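Cellulase (Soil metagenome, PDB 5I2U) probably hydrolyses beta-1,4-linked glucans such as cellulose, as a salt-tolerant glycoside hydrolase of family 5 built on a TIM barrel. Local coordinates at residues Glu178-Ile183 and Asn190-Gly195; Asp209-Arg212 and Met218-Met221; Tyr158-Glu163 and Lys173-Glu178; Val87-Met92 and Phe247-Gly252; Asn99-Pro104 and Asn133-Glu138. One frame throughout, in Å; residues are numbered along the deposited sequence.

How the interactions relate
All five contacts belong to one eight-stranded parallel TIM barrel. Interactions 5, 3, 1 and 2 follow one another along the chain, and all lie inside the long loop closed by interaction 4, whose centre is about 2 Å from that of the chain. Interactions 3 and 1, with centres about 6 Å apart, share helix 169-186 and set it against neighbouring strands 156-159 and 192-194; interaction 2 continues to the next strand, 217-224. Interaction 4 spans the barrel interior, meeting interaction 3 through Glu159-Ser249 and Asn162-Arg89 hydrogen bonds. Interaction 5 joins a surface loop to the start of helix 136-150, about 23 Å from interaction 2 between centres. Outer helix packing is thus linked to the polar centre through residues 158-163.

Interaction 1 (Glu178-Ile183 and Asn190-Gly195); sequences EVIAVI and NIILVG. With MG (magnesium ion), chain H.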
# COMPACT_ATOMS: atom_id res chain seq x y z
N GLU A 178 15.53 8.75 9.23
CA GLU A 178 15.07 9.98 9.87
C GLU A 178 13.56 10.05 10.12
O GLU A 178 13.14 10.49 11.18
CB GLU A 178 15.54 11.20 9.07
CG GLU A 178 17.03 11.45 9.21
CD GLU A 178 17.52 12.66 8.43
OE1 GLU A 178 16.71 13.52 8.05
OE2 GLU A 178 18.75 12.74 8.20
N VAL A 179 12.76 9.58 9.17
CA VAL A 179 11.30 9.54 9.33
C VAL A 179 10.89 8.44 10.31
O VAL A 179 10.01 8.66 11.15
CB VAL A 179 10.58 9.35 7.96
CG1 VAL A 179 9.09 9.13 8.15
CG2 VAL A 179 10.83 10.56 7.07
N ILE A 180 11.51 7.27 10.18
CA ILE A 180 11.29 6.17 11.14
C ILE A 180 11.59 6.64 12.57
O ILE A 180 10.82 6.35 13.50
CB ILE A 180 12.14 4.91 10.81
CG1 ILE A 180 11.59 4.20 9.56
CG2 ILE A 180 12.19 3.91 11.97
CD1 ILE A 180 12.59 3.28 8.89
N ALA A 181 12.71 7.34 12.74
CA ALA A 181 13.10 7.89 14.05
C ALA A 181 12.00 8.74 14.65
O ALA A 181 11.66 8.57 15.81
CB ALA A 181 14.39 8.70 13.95
N VAL A 182 11.40 9.61 13.84
CA VAL A 182 10.29 10.44 14.31
C VAL A 182 9.07 9.61 14.66
O VAL A 182 8.42 9.88 15.68
CB VAL A 182 9.89 11.52 13.28
CG1 VAL A 182 8.63 12.26 13.73
CG2 VAL A 182 11.02 12.52 13.07
N ILE A 183 8.72 8.64 13.82
CA ILE A 183 7.51 7.82 14.03
C ILE A 183 7.67 7.00 15.29
O ILE A 183 6.78 7.02 16.14
CB ILE A 183 7.19 6.87 12.83
CG1 ILE A 183 6.76 7.68 11.60
CG2 ILE A 183 6.08 5.90 13.20
CD1 ILE A 183 6.70 6.88 10.31
N ASN A 190 3.85 0.01 15.57
CA ASN A 190 3.10 -0.19 14.32
C ASN A 190 4.02 -0.33 13.11
O ASN A 190 5.15 0.16 13.12
CB ASN A 190 2.09 0.93 14.06
CG ASN A 190 0.91 0.89 15.01
OD1 ASN A 190 1.08 0.72 16.20
ND2 ASN A 190 -0.29 1.04 14.48
N ILE A 191 3.51 -1.00 12.08
CA ILE A 191 4.34 -1.34 10.92
C ILE A 191 4.64 -0.08 10.11
O ILE A 191 3.77 0.78 9.96
CB ILE A 191 3.67 -2.37 9.95
CG1 ILE A 191 3.12 -3.60 10.69
CG2 ILE A 191 4.67 -2.80 8.87
CD1 ILE A 191 4.14 -4.42 11.47
N ILE A 192 5.88 0.02 9.63
CA ILE A 192 6.32 1.07 8.73
C ILE A 192 6.83 0.41 7.47
O ILE A 192 7.74 -0.42 7.54
CB ILE A 192 7.47 1.93 9.31
CG1 ILE A 192 7.05 2.59 10.63
CG2 ILE A 192 7.86 2.99 8.29
CD1 ILE A 192 8.19 3.20 11.43
N LEU A 193 6.27 0.80 6.32
CA LEU A 193 6.68 0.25 5.06
C LEU A 193 7.64 1.21 4.39
O LEU A 193 7.36 2.41 4.32
CB LEU A 193 5.46 0.01 4.18
CG LEU A 193 4.32 -0.83 4.76
CD1 LEU A 193 3.30 -1.05 3.66
CD2 LEU A 193 4.77 -2.17 5.32
N VAL A 194 8.75 0.69 3.87
CA VAL A 194 9.86 1.51 3.36
C VAL A 194 10.06 1.29 1.87
O VAL A 194 10.33 0.19 1.43
CB VAL A 194 11.17 1.18 4.10
CG1 VAL A 194 12.36 1.93 3.50
CG2 VAL A 194 11.02 1.51 5.58
N GLY A 195 9.96 2.37 1.11
CA GLY A 195 10.15 2.34 -0.32
C GLY A 195 11.61 2.31 -0.68
O GLY A 195 12.47 2.58 0.16
MG MG H . 1.44 1.63 18.06
O HOH W 1 1.26 2.89 20.09
O HOH W 2 0.23 0.30 19.05
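Ile180 and Ile192 face each other, their CA atoms 7.5 Å apart, where helix 178-183 runs almost exactly antiparallel (177°) to strand 192-194. The two axes approach to 10.5 Å, so the gap is filled by aliphatic side chains, and no hydrogen bond crosses it. Ile192 carries most of the contact: its CG1 branch turns beside its own backbone N (chi1 -59°) and extends outward, which places CD1 between Ile180 and Ile183, one helical turn apart. There CD1 of Ile192 lies 3.9 Å from CG2 of Ile183, the two side chains meeting tip to tip, and 4.0 Å from CG1 of Ile180, which passes it at a slant. Further along the strand, CD1 of Ile180 touches CG2 of Val194 at 4.1 Å, the side chains crossing at about a right angle. Ile160, from the loop after strand 156-159, packs against Ile183 and Ile192 and adds to the same hydrophobic layer. In the loop just before the strand the chemistry changes abruptly. Asn190 gives its OD1 to a magnesium ion at 2.1 Å; two waters, Asp187, Asp189 and the carbonyl oxygen of Gly151 complete the six ligands. The amide's other end is held too, ND2 donating to the carbonyl oxygens of Tyr153 and Val156, which fixes the rotation of the group. A buried, apolar interface thus seats the helix on the barrel, while the metal site ties the turn between helix and strand to the loop before strand 156-159.

Interaction 2 (Asp209-Arg212 and Met218-Met221); sequences DPIR and MYTM
The phenol oxygen of Tyr219 accepts a hydrogen bond from the backbone N of Ile211, OH to N 3.1 Å, with an angle of 153° at the hydrogen. The tyrosine stands on strand 217-224 and reaches outward across the gap to the loop that follows helix 203-208. Apolar atoms close in around the same oxygen: CB of Ile211 lies 3.5 Å from OH of Tyr219 and its CG1 3.7 Å, while CB of Pro210 is 4.1 Å away. Ile211 turns CG1 beside its own backbone N (chi1 -58°), which brings CD1 slantwise to the ring, 4.3 Å from CE1 of Tyr219. The rest of Ile211 packs on helix 169-186, touching Ser176 and Ile180, while the tyrosine ring is flanked by Leu203, Val206 and Ile244. On the outer side of the loop, the guanidinium of Arg212 lays one face over CG of Pro210, and its NH1 forms a long salt bridge with OD1 of Asp209 at 3.7 Å. Asp209 also pairs with Lys173 of helix 169-186. One buried phenol thus pins an irregular connection to the outside of a parallel strand, in the layer between strands and surrounding helices of a (beta/alpha)8 barrel.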
# COMPACT_ATOMS: atom_id res chain seq x y z
N ASP A 209 22.52 -3.16 2.00
CA ASP A 209 22.64 -2.07 2.97
C ASP A 209 21.28 -1.79 3.69
O ASP A 209 20.69 -0.71 3.52
CB ASP A 209 23.14 -0.82 2.21
CG ASP A 209 23.42 0.38 3.10
OD1 ASP A 209 23.73 0.22 4.31
OD2 ASP A 209 23.35 1.51 2.58
N PRO A 210 20.80 -2.73 4.51
CA PRO A 210 19.51 -2.52 5.17
C PRO A 210 19.56 -1.56 6.34
O PRO A 210 20.63 -1.29 6.88
CB PRO A 210 19.14 -3.93 5.67
CG PRO A 210 20.46 -4.58 5.91
CD PRO A 210 21.35 -4.07 4.79
N ILE A 211 18.39 -1.09 6.76
CA ILE A 211 18.26 -0.27 7.96
C ILE A 211 18.39 -1.18 9.19
O ILE A 211 17.71 -2.20 9.28
CB ILE A 211 16.90 0.48 8.01
CG1 ILE A 211 16.72 1.36 6.77
CG2 ILE A 211 16.80 1.35 9.26
CD1 ILE A 211 15.31 1.86 6.55
N ARG A 212 19.24 -0.79 10.13
CA ARG A 212 19.57 -1.62 11.29
C ARG A 212 18.98 -1.04 12.56
O ARG A 212 18.58 0.13 12.60
CB ARG A 212 21.09 -1.73 11.41
CG ARG A 212 21.72 -2.47 10.24
CD ARG A 212 23.22 -2.26 10.16
NE ARG A 212 23.81 -3.15 9.16
CZ ARG A 212 23.80 -2.95 7.83
NH1 ARG A 212 23.23 -1.87 7.29
NH2 ARG A 212 24.38 -3.85 7.04
N MET A 218 8.97 -3.18 7.08
CA MET A 218 9.10 -3.98 5.87
C MET A 218 9.42 -3.07 4.71
O MET A 218 9.22 -1.86 4.77
CB MET A 218 7.83 -4.76 5.58
CG MET A 218 7.28 -5.50 6.78
SD MET A 218 5.84 -6.50 6.39
CE MET A 218 6.61 -7.98 5.71
N TYR A 219 9.94 -3.67 3.65
CA TYR A 219 10.32 -2.96 2.45
C TYR A 219 9.28 -3.22 1.36
O TYR A 219 8.79 -4.34 1.21
CB TYR A 219 11.72 -3.38 2.03
CG TYR A 219 12.75 -3.04 3.08
CD1 TYR A 219 13.36 -1.78 3.10
CD2 TYR A 219 13.08 -3.95 4.09
CE1 TYR A 219 14.29 -1.46 4.07
CE2 TYR A 219 14.02 -3.64 5.06
CZ TYR A 219 14.63 -2.40 5.05
OH TYR A 219 15.55 -2.08 6.02
N THR A 220 8.93 -2.17 0.60
CA THR A 220 7.89 -2.32 -0.39
C THR A 220 8.45 -2.80 -1.70
O THR A 220 9.64 -2.61 -2.01
CB THR A 220 7.02 -1.06 -0.55
OG1 THR A 220 7.83 0.04 -0.97
CG2 THR A 220 6.32 -0.72 0.76
N MET A 221 7.59 -3.46 -2.46
CA MET A 221 7.86 -3.80 -3.85
C MET A 221 6.60 -3.53 -4.64
O MET A 221 5.52 -3.89 -4.19
CB MET A 221 8.28 -5.28 -3.97
CG MET A 221 8.82 -5.67 -5.33
SD MET A 221 7.57 -6.22 -6.51
CE MET A 221 7.19 -7.84 -5.86

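Interaction 3 (Tyr158-Glu163 and Lys173-Glu178); sequences YEIWNE and KTYSEE
Tyr175 and Trp161 form the dense part of this contact, within the beta-alpha-beta crossover made by strand 156-159, helix 169-186 and strand 192-194. The indole of Trp161 brings its six-membered ring over one face of the Tyr175 ring, CE3 standing 3.4 Å above the centre, but the planes are inclined at 46° and the centroids lie 4.4 Å apart. With CG opposite its backbone N (chi1 169°), Tyr175 extends from the helix toward the end of the strand, and its OH donates to the carbonyl oxygen of Ile160 at 2.6 Å. That acceptor sits at the edge of the phenol ring; seen from the carbonyl, the donor is tilted 24° from its plane. Replacing Tyr175 with an alanine would probably leave the Ile160 carbonyl without this donor and open a gap beneath the indole. Phe167 meets Trp161 edge-to-face, and Lys134 touches both Trp161 and Tyr175. The outward side of the helix is looser and partly exposed: Lys173 and Glu177 point away from the strand and pair with each other, NZ to OE2 3.6 Å, while Lys173 also reaches Asp209. Back at the interface, Ser176 turns its hydroxyl to the carbonyl oxygen of Val172 in its own helix, and CD1 of Ile160 rests 3.5 Å from OG of Ser176.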
# COMPACT_ATOMS: atom_id res chain seq x y z
N TYR A 158 2.05 2.62 8.29
CA TYR A 158 2.62 3.81 7.63
C TYR A 158 3.44 3.40 6.42
O TYR A 158 4.19 2.41 6.48
CB TYR A 158 3.55 4.55 8.60
CG TYR A 158 2.93 4.83 9.95
CD1 TYR A 158 1.95 5.81 10.11
CD2 TYR A 158 3.31 4.10 11.08
CE1 TYR A 158 1.37 6.07 11.35
CE2 TYR A 158 2.75 4.34 12.32
CZ TYR A 158 1.78 5.33 12.46
OH TYR A 158 1.23 5.56 13.70
N GLU A 159 3.29 4.13 5.32
CA GLU A 159 4.11 3.91 4.15
C GLU A 159 4.77 5.24 3.79
O GLU A 159 4.13 6.14 3.26
CB GLU A 159 3.30 3.37 3.00
CG GLU A 159 4.16 2.99 1.80
CD GLU A 159 3.36 2.47 0.64
OE1 GLU A 159 2.14 2.31 0.79
OE2 GLU A 159 3.98 2.21 -0.42
N ILE A 160 6.06 5.33 4.08
CA ILE A 160 6.71 6.63 4.23
C ILE A 160 7.14 7.32 2.93
O ILE A 160 7.38 8.52 2.93
CB ILE A 160 7.88 6.56 5.25
CG1 ILE A 160 9.01 5.64 4.79
CG2 ILE A 160 7.35 6.09 6.60
CD1 ILE A 160 10.27 5.80 5.61
N TRP A 161 7.22 6.57 1.84
CA TRP A 161 7.61 7.14 0.55
C TRP A 161 7.19 6.19 -0.55
O TRP A 161 7.89 5.20 -0.83
CB TRP A 161 9.12 7.39 0.52
CG TRP A 161 9.62 8.16 -0.66
CD1 TRP A 161 8.93 8.49 -1.79
CD2 TRP A 161 10.94 8.66 -0.83
NE1 TRP A 161 9.74 9.17 -2.66
CE2 TRP A 161 10.99 9.29 -2.09
CE3 TRP A 161 12.09 8.63 -0.04
CZ2 TRP A 161 12.14 9.91 -2.59
CZ3 TRP A 161 13.25 9.25 -0.53
CH2 TRP A 161 13.26 9.88 -1.79
N ASN A 162 6.05 6.49 -1.18
CA ASN A 162 5.43 5.60 -2.16
C ASN A 162 6.41 4.96 -3.14
O ASN A 162 6.65 3.76 -3.10
CB ASN A 162 4.36 6.35 -2.94
CG ASN A 162 3.86 5.58 -4.17
OD1 ASN A 162 3.61 4.38 -4.09
ND2 ASN A 162 3.75 6.26 -5.28
N GLU A 163 6.99 5.78 -4.01
CA GLU A 163 7.81 5.29 -5.09
C GLU A 163 8.93 6.29 -5.34
O GLU A 163 8.79 7.19 -6.16
CB GLU A 163 6.97 5.10 -6.36
CG GLU A 163 6.27 3.76 -6.46
CD GLU A 163 5.55 3.55 -7.78
OE1 GLU A 163 5.43 4.47 -8.60
OE2 GLU A 163 5.06 2.43 -7.99
N LYS A 173 17.54 5.61 2.19
CA LYS A 173 17.78 5.03 3.53
C LYS A 173 17.89 6.11 4.60
O LYS A 173 17.41 5.92 5.71
CB LYS A 173 19.05 4.17 3.53
CG LYS A 173 19.28 3.33 4.79
CD LYS A 173 20.71 2.80 4.81
CE LYS A 173 20.96 1.87 5.97
NZ LYS A 173 22.39 1.92 6.41
N THR A 174 18.56 7.22 4.28
CA THR A 174 18.72 8.34 5.22
C THR A 174 17.38 8.96 5.54
O THR A 174 17.03 9.12 6.70
CB THR A 174 19.67 9.41 4.65
OG1 THR A 174 20.90 8.79 4.22
CG2 THR A 174 19.99 10.49 5.70
N TYR A 175 16.63 9.30 4.49
CA TYR A 175 15.25 9.77 4.61
C TYR A 175 14.44 8.85 5.51
O TYR A 175 13.71 9.29 6.40
CB TYR A 175 14.62 9.83 3.22
CG TYR A 175 13.11 10.05 3.11
CD1 TYR A 175 12.20 9.01 3.40
CD2 TYR A 175 12.59 11.26 2.67
CE1 TYR A 175 10.83 9.19 3.28
CE2 TYR A 175 11.21 11.45 2.54
CZ TYR A 175 10.34 10.41 2.84
OH TYR A 175 8.97 10.59 2.72
N SER A 176 14.59 7.55 5.26
CA SER A 176 13.82 6.52 5.96
C SER A 176 14.21 6.40 7.43
O SER A 176 13.33 6.35 8.29
CB SER A 176 13.97 5.18 5.25
OG SER A 176 13.35 5.27 3.99
N GLU A 177 15.52 6.34 7.71
CA GLU A 177 16.04 6.37 9.10
C GLU A 177 15.48 7.58 9.86
O GLU A 177 14.96 7.43 10.97
CB GLU A 177 17.58 6.42 9.12
CG GLU A 177 18.25 5.09 8.78
CD GLU A 177 19.73 5.20 8.37
OE1 GLU A 177 20.22 6.31 8.04
OE2 GLU A 177 20.41 4.15 8.38
N GLU A 178 15.53 8.75 9.23
CA GLU A 178 15.07 9.98 9.87
C GLU A 178 13.56 10.05 10.12
O GLU A 178 13.14 10.49 11.18
CB GLU A 178 15.54 11.20 9.07
CG GLU A 178 17.03 11.45 9.21
CD GLU A 178 17.52 12.66 8.43
OE1 GLU A 178 16.71 13.52 8.05
OE2 GLU A 178 18.75 12.74 8.20

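Interaction 4 (Val87-Met92 and Phe247-Gly252); sequences VVRAAM and FVSECG
Arg89 reaches across the barrel interior to Glu250, its NH1 donating to OE1 at 2.9 Å with an angle of 149° in a buried salt bridge. OE1 receives it on the anti lone pair, the one away from OE2, and lies a little out of the guanidinium plane; the two flat groups are turned 64° to each other. A weak second bond runs from NH2 of Arg89 to OE1 of Glu250, 3.4 Å. The carbonyl oxygen of Ser249 stands 2.9 Å above one face of the Arg89 guanidinium, toward its rim, without a hydrogen bond to NE. An extended chain, CG anti to the backbone N (chi1 179°), carries the guanidinium this far. The next shell fixes its rotation: NE pairs with Glu159, NH2 with Asp128 and Asn162, NH1 with Ser60. A methionine in place of Arg89 would probably leave the carboxylates of Glu159, Asp128 and Glu250 gathered without their shared cation. Ser249 OG binds both Glu159 and His222, and Glu250 OE2 meets Tyr224 and a glycerol, close to Glu163. Glu163 just beyond the fourth strand and Glu250 at the corner near the end of the seventh are consistent with the paired glutamates of family 5 active sites. Strand 87-93 lies between strands 57-61 and 124-130, and strand 246-252 between 217-224 and 281-286, whose Trp284 touches both Arg89 and Glu250.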
# COMPACT_ATOMS: atom_id res chain seq x y z
N VAL A 87 -7.08 -5.07 3.93
CA VAL A 87 -6.33 -3.84 3.99
C VAL A 87 -6.86 -2.84 2.95
O VAL A 87 -7.35 -3.23 1.90
CB VAL A 87 -4.80 -4.11 3.81
CG1 VAL A 87 -4.46 -4.57 2.40
CG2 VAL A 87 -3.98 -2.87 4.18
N VAL A 88 -6.77 -1.55 3.29
CA VAL A 88 -7.08 -0.46 2.37
C VAL A 88 -5.96 0.56 2.42
O VAL A 88 -5.43 0.85 3.48
CB VAL A 88 -8.44 0.21 2.67
CG1 VAL A 88 -9.52 -0.78 2.32
CG2 VAL A 88 -8.56 0.62 4.13
N ARG A 89 -5.56 1.06 1.26
CA ARG A 89 -4.44 2.00 1.20
C ARG A 89 -4.96 3.36 0.80
O ARG A 89 -5.74 3.47 -0.17
CB ARG A 89 -3.37 1.48 0.23
CG ARG A 89 -2.14 2.34 0.03
CD ARG A 89 -1.16 1.53 -0.81
NE ARG A 89 0.12 2.15 -1.18
CZ ARG A 89 0.46 2.61 -2.39
NH1 ARG A 89 -0.41 2.66 -3.41
NH2 ARG A 89 1.69 3.08 -2.57
N ALA A 90 -4.56 4.36 1.57
CA ALA A 90 -4.91 5.76 1.33
C ALA A 90 -3.71 6.44 0.68
O ALA A 90 -2.69 6.68 1.34
CB ALA A 90 -5.29 6.45 2.64
N ALA A 91 -3.84 6.76 -0.60
CA ALA A 91 -2.74 7.32 -1.36
C ALA A 91 -2.79 8.84 -1.32
O ALA A 91 -3.42 9.48 -2.18
CB ALA A 91 -2.77 6.80 -2.80
N MET A 92 -2.11 9.41 -0.34
CA MET A 92 -2.04 10.86 -0.19
C MET A 92 -0.99 11.43 -1.12
O MET A 92 0.20 11.41 -0.83
CB MET A 92 -1.77 11.26 1.26
CG MET A 92 -2.03 12.74 1.50
SD MET A 92 -1.54 13.27 3.16
CE MET A 92 0.24 13.28 3.00
N PHE A 247 6.65 -6.32 1.53
CA PHE A 247 5.21 -6.08 1.50
C PHE A 247 4.93 -5.37 0.17
O PHE A 247 5.48 -4.30 -0.09
CB PHE A 247 4.82 -5.19 2.68
CG PHE A 247 3.34 -5.03 2.91
CD1 PHE A 247 2.53 -4.35 2.00
CD2 PHE A 247 2.75 -5.53 4.07
CE1 PHE A 247 1.17 -4.20 2.23
CE2 PHE A 247 1.39 -5.39 4.30
CZ PHE A 247 0.60 -4.72 3.38
N VAL A 248 4.07 -5.96 -0.66
CA VAL A 248 3.65 -5.34 -1.93
C VAL A 248 2.53 -4.31 -1.65
O VAL A 248 1.35 -4.66 -1.55
CB VAL A 248 3.21 -6.41 -2.94
CG1 VAL A 248 2.59 -5.80 -4.19
CG2 VAL A 248 4.41 -7.29 -3.31
N SER A 249 2.91 -3.04 -1.47
CA SER A 249 1.96 -1.99 -1.10
C SER A 249 1.21 -1.44 -2.33
O SER A 249 0.22 -0.71 -2.18
CB SER A 249 2.64 -0.86 -0.33
OG SER A 249 3.64 -0.25 -1.10
N GLU A 250 1.68 -1.78 -3.52
CA GLU A 250 0.97 -1.40 -4.74
C GLU A 250 1.31 -2.36 -5.85
O GLU A 250 2.49 -2.67 -6.07
CB GLU A 250 1.38 -0.01 -5.16
CG GLU A 250 0.50 0.62 -6.20
CD GLU A 250 1.07 1.92 -6.68
OE1 GLU A 250 1.10 2.88 -5.88
OE2 GLU A 250 1.49 1.97 -7.85
N CYS A 251 0.29 -2.86 -6.54
CA CYS A 251 0.49 -3.68 -7.71
C CYS A 251 -0.71 -3.69 -8.62
O CYS A 251 -1.82 -3.32 -8.22
CB CYS A 251 0.87 -5.13 -7.33
SG CYS A 251 -0.39 -6.09 -6.45
N GLY A 252 -0.49 -4.16 -9.83
CA GLY A 252 -1.58 -4.33 -10.79
C GLY A 252 -1.32 -5.29 -11.93
O GLY A 252 -0.19 -5.79 -12.11

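Interaction 5 (Asn99-Pro104 and Asn133-Glu138); sequences NYRENP and NKYTEE
Arg101 folds its side chain over Tyr135 by a bend at chi3 (-61°), after CG has turned beside the backbone N; the tyrosine, its own CG likewise beside the backbone N, presents a ring face to it. CD of Arg101 makes a CH-pi contact, 3.8 Å from the centroid of the Tyr135 ring and 23° off the normal, and NE of Arg101 follows 3.4 Å above the plane of that ring, nearer the rim. Guanidinium and ring are almost parallel, 3° apart, with the phenol OH over one guanidinium face and OD1 of Asn99 over the opposite one. Polar ends are satisfied nearby: NH2 of Arg101 binds the carbonyl oxygen of Leu94, and OH of Tyr135 pairs with Glu95. Asn99 shapes the turn that carries the arginine, its OD1 accepting from the backbone N of Glu102 at 3.2 Å in an Asx motif. Beside this pair, the Tyr100 ring approaches Glu138 only loosely, CE2 to the carbonyl oxygen 4.3 Å, and meets Phe142 edge-to-face. The arrangement is a surface contact between the loop following strand 87-93 and the loop and first turn of helix 136-150 that follow strand 124-130, on the C-terminal rim of the strands, the side of a TIM barrel where active sites lie.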
# COMPACT_ATOMS: atom_id res chain seq x y z
N ASN A 99 -2.04 18.63 -4.45
CA ASN A 99 -1.38 17.69 -3.53
C ASN A 99 -1.27 18.22 -2.10
O ASN A 99 -1.66 19.35 -1.82
CB ASN A 99 0.01 17.35 -4.06
CG ASN A 99 0.94 18.56 -4.05
OD1 ASN A 99 1.35 19.02 -2.99
ND2 ASN A 99 1.26 19.07 -5.23
N TYR A 100 -0.69 17.39 -1.21
CA TYR A 100 -0.56 17.71 0.22
C TYR A 100 0.22 19.01 0.53
O TYR A 100 -0.20 19.79 1.38
CB TYR A 100 0.05 16.50 0.97
CG TYR A 100 0.42 16.75 2.41
CD1 TYR A 100 -0.56 16.86 3.40
CD2 TYR A 100 1.75 16.90 2.80
CE1 TYR A 100 -0.22 17.09 4.73
CE2 TYR A 100 2.11 17.13 4.13
CZ TYR A 100 1.12 17.22 5.09
OH TYR A 100 1.47 17.44 6.40
N ARG A 101 1.31 19.25 -0.19
CA ARG A 101 2.13 20.46 -0.01
C ARG A 101 1.33 21.73 -0.35
O ARG A 101 1.34 22.71 0.40
CB ARG A 101 3.41 20.37 -0.84
CG ARG A 101 4.31 19.23 -0.39
CD ARG A 101 5.48 18.92 -1.31
NE ARG A 101 5.04 18.52 -2.65
CZ ARG A 101 5.08 19.29 -3.75
NH1 ARG A 101 5.53 20.55 -3.73
NH2 ARG A 101 4.65 18.79 -4.91
N GLU A 102 0.63 21.70 -1.48
CA GLU A 102 -0.18 22.82 -1.94
C GLU A 102 -1.50 22.95 -1.15
O GLU A 102 -1.95 24.06 -0.91
CB GLU A 102 -0.39 22.68 -3.46
CG GLU A 102 -1.05 23.86 -4.15
CD GLU A 102 -1.70 23.44 -5.45
OE1 GLU A 102 -1.06 22.67 -6.21
OE2 GLU A 102 -2.85 23.88 -5.71
N ASN A 103 -2.09 21.84 -0.72
CA ASN A 103 -3.40 21.87 -0.05
C ASN A 103 -3.49 20.73 0.98
O ASN A 103 -4.13 19.71 0.71
CB ASN A 103 -4.53 21.80 -1.11
CG ASN A 103 -5.92 22.02 -0.53
OD1 ASN A 103 -6.11 22.13 0.68
ND2 ASN A 103 -6.92 22.04 -1.40
N PRO A 104 -2.87 20.92 2.16
CA PRO A 104 -2.89 19.86 3.18
C PRO A 104 -4.24 19.65 3.87
O PRO A 104 -4.52 18.55 4.34
CB PRO A 104 -1.81 20.31 4.18
CG PRO A 104 -1.73 21.80 4.03
CD PRO A 104 -2.08 22.09 2.59
N ASN A 133 9.23 12.34 -5.52
CA ASN A 133 10.36 13.15 -5.07
C ASN A 133 10.56 13.01 -3.55
O ASN A 133 9.70 12.45 -2.86
CB ASN A 133 10.19 14.62 -5.47
CG ASN A 133 10.18 14.81 -6.97
OD1 ASN A 133 11.22 14.68 -7.62
ND2 ASN A 133 9.00 15.08 -7.55
N LYS A 134 11.68 13.53 -3.07
CA LYS A 134 12.05 13.46 -1.65
C LYS A 134 11.57 14.70 -0.89
O LYS A 134 11.99 15.82 -1.20
CB LYS A 134 13.57 13.33 -1.52
CG LYS A 134 14.01 12.88 -0.14
CD LYS A 134 15.52 12.76 -0.04
CE LYS A 134 16.14 14.11 0.26
NZ LYS A 134 17.56 14.07 -0.11
N TYR A 135 10.70 14.49 0.10
CA TYR A 135 10.07 15.58 0.88
C TYR A 135 10.23 15.30 2.38
O TYR A 135 9.25 15.07 3.11
CB TYR A 135 8.60 15.69 0.52
CG TYR A 135 8.34 16.01 -0.93
CD1 TYR A 135 8.68 17.27 -1.46
CD2 TYR A 135 7.74 15.07 -1.77
CE1 TYR A 135 8.44 17.57 -2.80
CE2 TYR A 135 7.48 15.38 -3.11
CZ TYR A 135 7.84 16.62 -3.62
OH TYR A 135 7.58 16.92 -4.95
N THR A 136 11.49 15.34 2.82
CA THR A 136 11.90 14.85 4.15
C THR A 136 11.18 15.56 5.31
O THR A 136 10.67 14.90 6.20
CB THR A 136 13.42 14.97 4.34
OG1 THR A 136 14.11 14.50 3.17
CG2 THR A 136 13.89 14.15 5.53
N GLU A 137 11.14 16.88 5.28
CA GLU A 137 10.57 17.65 6.40
C GLU A 137 9.05 17.55 6.44
O GLU A 137 8.45 17.52 7.52
CB GLU A 137 11.06 19.12 6.33
CG GLU A 137 10.94 20.01 7.57
CD GLU A 137 11.34 19.28 8.85
OE1 GLU A 137 12.56 19.22 9.08
OE2 GLU A 137 10.47 18.76 9.59
N GLU A 138 8.43 17.46 5.27
CA GLU A 138 6.97 17.32 5.17
C GLU A 138 6.55 15.94 5.70
O GLU A 138 5.53 15.82 6.41
CB GLU A 138 6.44 17.45 3.71
CG GLU A 138 7.26 18.21 2.66
CD GLU A 138 7.49 19.70 2.83
OE1 GLU A 138 6.98 20.33 3.78
OE2 GLU A 138 8.20 20.24 1.93